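Local coordinates for protein NAD-dependent formate dehydrogenase gamma subunit (Cupriavidus necator, PDB 6VW7) that carries a [2Fe-2S] cluster in a thioredoxin-like fold and, as part of NAD-dependent formate dehydrogenase, probably takes part in electron transfer linked to NAD, at residues 15-20 against 47-52; 33-38 against 51-56. All coordinates share one frame; numbering follows the deposited sequence.

Contact 1: 15-20 against 47-52; sequences TRIAAI and DAAVPV
I17 meets A49 chiefly through its CG2 methyl. This branch carbon rests 3.7 Å from the CB of A49, and no other pair between 15-20 and 47-52 comes as close. With chi1 at -72°, CG2 stands opposite the backbone N and is the branch held out to A49. Both residues are buried, so this is the inner half of the contact.

The outer half is looser. V52 brings its CG1 over the backbone of A18 and stands 4.1 Å from the CA of that residue. The methyl group of A18 is slightly farther off, with CB 4.4 Å from CG1 of V52. A18 therefore receives the valine on its main chain as much as on its side chain. V52 is turned (chi1 176°) so that CG1 points away from its own N and over A18. Both A18 and V52 keep some access to solvent.

Small residues let the backbones come near. The CA atoms of A18 and V52 are 6.6 Å apart, and those of I17 and A49 are 7.0 Å apart. No hydrogen bond links the two segments. Together they bury a modest 138 Å².

A49 sits in a turn just ahead of helix 50-57, closed by V50 N to D47 O. I17 also packs on P46, just before that turn, while I20 and R16 both reach T41 of helix 31-42. The contact joins two helices of the N-terminal helical bundle, which comes ahead of the thioredoxin-like sheet, as in other complex I 24 kDa subunits. V50 packs on R61, V64 and I68, so helix 50-57 lies between helix 14-24 and helix 61-70.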
loop_
_atom_site.group_PDB
_atom_site.type_symbol
_atom_site.label_atom_id
_atom_site.label_comp_id
_atom_site.label_asym_id
_atom_site.label_seq_id
_atom_site.Cartn_x
_atom_site.Cartn_y
_atom_site.Cartn_z
ATOM N N THR A 15 34.227 -4.598 9.609
ATOM C CA THR A 15 34.674 -3.205 9.636
ATOM C C THR A 15 33.636 -2.278 9.014
ATOM O O THR A 15 33.348 -1.205 9.551
ATOM C CB THR A 15 36.027 -3.043 8.919
ATOM O OG1 THR A 15 36.975 -3.993 9.418
ATOM C CG2 THR A 15 36.590 -1.657 9.153
ATOM N N ARG A 16 33.063 -2.671 7.875
ATOM C CA ARG A 16 32.029 -1.843 7.269
ATOM C C ARG A 16 30.801 -1.741 8.170
ATOM O O ARG A 16 30.161 -0.684 8.222
ATOM C CB ARG A 16 31.656 -2.388 5.884
ATOM C CG ARG A 16 32.744 -2.116 4.817
ATOM C CD ARG A 16 32.159 -1.555 3.506
ATOM N NE ARG A 16 30.782 -1.074 3.686
ATOM C CZ ARG A 16 30.044 -0.532 2.719
ATOM N NH1 ARG A 16 30.547 -0.388 1.495
ATOM N NH2 ARG A 16 28.813 -0.120 2.983
ATOM N N ILE A 17 30.470 -2.813 8.900
ATOM C CA ILE A 17 29.330 -2.758 9.822
ATOM C C ILE A 17 29.555 -1.697 10.895
ATOM O O ILE A 17 28.640 -0.933 11.232
ATOM C CB ILE A 17 29.069 -4.141 10.447
ATOM C CG1 ILE A 17 28.482 -5.098 9.410
ATOM C CG2 ILE A 17 28.109 -4.027 11.648
ATOM C CD1 ILE A 17 28.425 -6.564 9.885
ATOM N N ALA A 18 30.780 -1.617 11.434
ATOM C CA ALA A 18 31.074 -0.605 12.443
ATOM C C ALA A 18 30.908 0.803 11.877
ATOM O O ALA A 18 30.425 1.708 12.567
ATOM C CB ALA A 18 32.494 -0.805 12.982
ATOM N N ALA A 19 31.314 1.010 10.624
ATOM C CA ALA A 19 31.156 2.322 9.999
ATOM C C ALA A 19 29.691 2.636 9.736
ATOM O O ALA A 19 29.255 3.782 9.899
ATOM C CB ALA A 19 31.941 2.383 8.690
ATOM N N ILE A 20 28.943 1.648 9.249
ATOM C CA ILE A 20 27.513 1.833 9.026
ATOM C C ILE A 20 26.834 2.308 10.308
ATOM O O ILE A 20 26.021 3.249 10.303
ATOM C CB ILE A 20 26.880 0.524 8.516
ATOM C CG1 ILE A 20 27.242 0.257 7.045
ATOM C CG2 ILE A 20 25.368 0.525 8.756
ATOM C CD1 ILE A 20 26.911 -1.175 6.611
ATOM N N ASP A 47 25.231 -12.079 14.085
ATOM C CA ASP A 47 25.168 -11.982 15.541
ATOM C C ASP A 47 26.277 -11.089 16.078
ATOM O O ASP A 47 26.085 -10.369 17.066
ATOM C CB ASP A 47 25.266 -13.376 16.167
ATOM C CG ASP A 47 23.932 -14.126 16.172
ATOM O OD1 ASP A 47 22.867 -13.518 15.904
ATOM O OD2 ASP A 47 23.968 -15.349 16.431
ATOM N N ALA A 48 27.451 -11.126 15.442
ATOM C CA ALA A 48 28.580 -10.340 15.924
ATOM C C ALA A 48 28.369 -8.840 15.758
ATOM O O ALA A 48 29.120 -8.062 16.352
ATOM C CB ALA A 48 29.869 -10.762 15.211
ATOM N N ALA A 49 27.378 -8.408 14.983
ATOM C CA ALA A 49 27.113 -6.979 14.888
ATOM C C ALA A 49 26.334 -6.448 16.083
ATOM O O ALA A 49 26.366 -5.238 16.342
ATOM C CB ALA A 49 26.342 -6.661 13.611
ATOM N N VAL A 50 25.603 -7.310 16.793
ATOM C CA VAL A 50 24.720 -6.828 17.857
ATOM C C VAL A 50 25.480 -6.056 18.933
ATOM O O VAL A 50 25.046 -4.946 19.283
ATOM C CB VAL A 50 23.884 -7.987 18.419
ATOM C CG1 VAL A 50 23.062 -7.525 19.633
ATOM C CG2 VAL A 50 22.969 -8.535 17.313
ATOM N N PRO A 51 26.614 -6.542 19.463
ATOM C CA PRO A 51 27.329 -5.729 20.462
ATOM C C PRO A 51 27.755 -4.374 19.930
ATOM O O PRO A 51 27.761 -3.392 20.681
ATOM C CB PRO A 51 28.533 -6.610 20.838
ATOM C CG PRO A 51 28.091 -8.000 20.510
ATOM C CD PRO A 51 27.269 -7.850 19.271
ATOM N N VAL A 52 28.121 -4.296 18.650
ATOM C CA VAL A 52 28.534 -3.020 18.078
ATOM C C VAL A 52 27.353 -2.058 18.029
ATOM O O VAL A 52 27.460 -0.887 18.417
ATOM C CB VAL A 52 29.137 -3.244 16.679
ATOM C CG1 VAL A 52 29.497 -1.911 16.020
ATOM C CG2 VAL A 52 30.328 -4.176 16.773
#

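Contact 2: 33-38 against 51-56; sequences PILHEI and PVIARA
I53 is the bump of this contact, and I34, L35 and I38 form the shallow hollow that takes it. L35 and I38 meet CD1 of I53, and I34 meets its CG1 with a branch methyl. CD1 of I53 sits over the dip between the L35 and I38 methyls, 4.0 Å from L35 CD2 and 3.7 Å from I38 CD1. I38 reaches out to meet it tip to tip. L35 lies across it at about a right angle. I34 runs past I53 the opposite way, with its CG2 4.1 Å from CG1 of I53. A chi2 of 158° keeps I53 extended, and this carries CD1 to the dip.

The contact joins two near-antiparallel helices of the N-terminal helical bundle, at 152°, with their axes 11.9 Å apart. At that spacing the long side chains bridge the gap. V21 of helix 14-24 packs on I53 and A56, and V64 of helix 61-70 also touches I53. H36 turns to the beta subunit, where its NE2 makes a weak hydrogen bond to K265 O of that chain.

All four touching side chains are hydrocarbon and buried. The join rests on apolar burial, with no directional bond between the segments.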
loop_
_atom_site.group_PDB
_atom_site.type_symbol
_atom_site.label_atom_id
_atom_site.label_comp_id
_atom_site.label_asym_id
_atom_site.label_seq_id
_atom_site.Cartn_x
_atom_site.Cartn_y
_atom_site.Cartn_z
ATOM N N PRO A 33 16.974 1.825 10.644
ATOM C CA PRO A 33 17.848 2.204 9.512
ATOM C C PRO A 33 19.194 1.506 9.550
ATOM O O PRO A 33 19.748 1.162 8.494
ATOM C CB PRO A 33 17.985 3.724 9.665
ATOM C CG PRO A 33 16.632 4.126 10.306
ATOM C CD PRO A 33 16.365 3.011 11.288
ATOM N N ILE A 34 19.752 1.297 10.744
ATOM C CA ILE A 34 21.030 0.593 10.844
ATOM C C ILE A 34 20.867 -0.856 10.401
ATOM O O ILE A 34 21.652 -1.370 9.598
ATOM C CB ILE A 34 21.583 0.682 12.280
ATOM C CG1 ILE A 34 22.116 2.084 12.559
ATOM C CG2 ILE A 34 22.656 -0.381 12.523
ATOM C CD1 ILE A 34 22.558 2.308 14.006
ATOM N N LEU A 35 19.828 -1.530 10.904
ATOM C CA LEU A 35 19.618 -2.931 10.555
ATOM C C LEU A 35 19.368 -3.089 9.059
ATOM O O LEU A 35 19.857 -4.041 8.442
ATOM C CB LEU A 35 18.450 -3.512 11.364
ATOM C CG LEU A 35 18.676 -3.653 12.877
ATOM C CD1 LEU A 35 17.384 -4.131 13.615
ATOM C CD2 LEU A 35 19.816 -4.597 13.158
ATOM N N HIS A 36 18.604 -2.167 8.462
ATOM C CA HIS A 36 18.398 -2.180 7.012
ATOM C C HIS A 36 19.716 -2.033 6.248
ATOM O O HIS A 36 19.961 -2.742 5.264
ATOM C CB HIS A 36 17.438 -1.063 6.609
ATOM C CG HIS A 36 15.991 -1.404 6.824
ATOM N ND1 HIS A 36 15.399 -2.519 6.270
ATOM C CD2 HIS A 36 15.022 -0.774 7.532
ATOM C CE1 HIS A 36 14.122 -2.553 6.614
ATOM N NE2 HIS A 36 13.872 -1.514 7.390
ATOM N N GLU A 37 20.560 -1.086 6.652
ATOM C CA GLU A 37 21.795 -0.862 5.892
ATOM C C GLU A 37 22.750 -2.049 6.008
ATOM O O GLU A 37 23.401 -2.420 5.027
ATOM C CB GLU A 37 22.489 0.422 6.354
ATOM C CG GLU A 37 23.762 0.786 5.551
ATOM C CD GLU A 37 23.489 1.181 4.095
ATOM O OE1 GLU A 37 22.303 1.237 3.686
ATOM O OE2 GLU A 37 24.475 1.436 3.357
ATOM N N ILE A 38 22.842 -2.657 7.194
ATOM C CA ILE A 38 23.638 -3.875 7.359
ATOM C C ILE A 38 23.100 -4.990 6.466
ATOM O O ILE A 38 23.844 -5.599 5.694
ATOM C CB ILE A 38 23.669 -4.315 8.837
ATOM C CG1 ILE A 38 24.311 -3.235 9.713
ATOM C CG2 ILE A 38 24.447 -5.624 8.964
ATOM C CD1 ILE A 38 24.267 -3.540 11.232
ATOM N N PRO A 51 26.614 -6.542 19.463
ATOM C CA PRO A 51 27.329 -5.729 20.462
ATOM C C PRO A 51 27.755 -4.374 19.930
ATOM O O PRO A 51 27.761 -3.392 20.681
ATOM C CB PRO A 51 28.533 -6.610 20.838
ATOM C CG PRO A 51 28.091 -8.000 20.510
ATOM C CD PRO A 51 27.269 -7.850 19.271
ATOM N N VAL A 52 28.121 -4.296 18.650
ATOM C CA VAL A 52 28.534 -3.020 18.078
ATOM C C VAL A 52 27.353 -2.058 18.029
ATOM O O VAL A 52 27.460 -0.887 18.417
ATOM C CB VAL A 52 29.137 -3.244 16.679
ATOM C CG1 VAL A 52 29.497 -1.911 16.020
ATOM C CG2 VAL A 52 30.328 -4.176 16.773
ATOM N N ILE A 53 26.210 -2.543 17.553
ATOM C CA ILE A 53 25.010 -1.714 17.515
ATOM C C ILE A 53 24.625 -1.285 18.926
ATOM O O ILE A 53 24.423 -0.095 19.195
ATOM C CB ILE A 53 23.864 -2.478 16.831
ATOM C CG1 ILE A 53 24.230 -2.807 15.382
ATOM C CG2 ILE A 53 22.533 -1.717 16.963
ATOM C CD1 ILE A 53 23.444 -3.978 14.810
ATOM N N ALA A 54 24.583 -2.245 19.856
ATOM C CA ALA A 54 24.138 -1.965 21.219
ATOM C C ALA A 54 24.962 -0.856 21.854
ATOM O O ALA A 54 24.409 0.103 22.406
ATOM C CB ALA A 54 24.204 -3.237 22.066
ATOM N N ARG A 55 26.299 -0.968 21.775
ATOM C CA ARG A 55 27.171 0.041 22.366
ATOM C C ARG A 55 26.934 1.417 21.755
ATOM O O ARG A 55 26.894 2.423 22.472
ATOM C CB ARG A 55 28.637 -0.375 22.206
ATOM C CG ARG A 55 29.631 0.711 22.543
ATOM C CD ARG A 55 31.016 0.125 22.810
ATOM N NE ARG A 55 32.052 1.158 22.805
ATOM C CZ ARG A 55 33.236 1.035 23.396
ATOM N NH1 ARG A 55 33.537 -0.077 24.056
ATOM N NH2 ARG A 55 34.117 2.027 23.335
ATOM N N ALA A 56 26.820 1.494 20.428
ATOM C CA ALA A 56 26.712 2.805 19.796
ATOM C C ALA A 56 25.387 3.497 20.121
ATOM O O ALA A 56 25.348 4.727 20.226
ATOM C CB ALA A 56 26.876 2.675 18.291
#

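How the contacts relate
Contacts 1 and 2 are two faces of one helical cluster, with centres about 6 Å apart. Both use helix 50-57. V52 leans on helix 14-24, while I53 chiefly meets helix 31-42, though it also touches V21. Helices 14-24 and 31-42 also touch each other and close the triangle: I17 CG2 lies 3.9 Å from I38 CD1, and I20 CG2 lies 3.6 Å from E37 CG. Contact 2 is fully buried, while contact 1 opens at one edge. Both precede the first strand of the sheet, 82-87. They lie away from the [2Fe-2S] site, whose pocket includes C87, C92, C128 and C132.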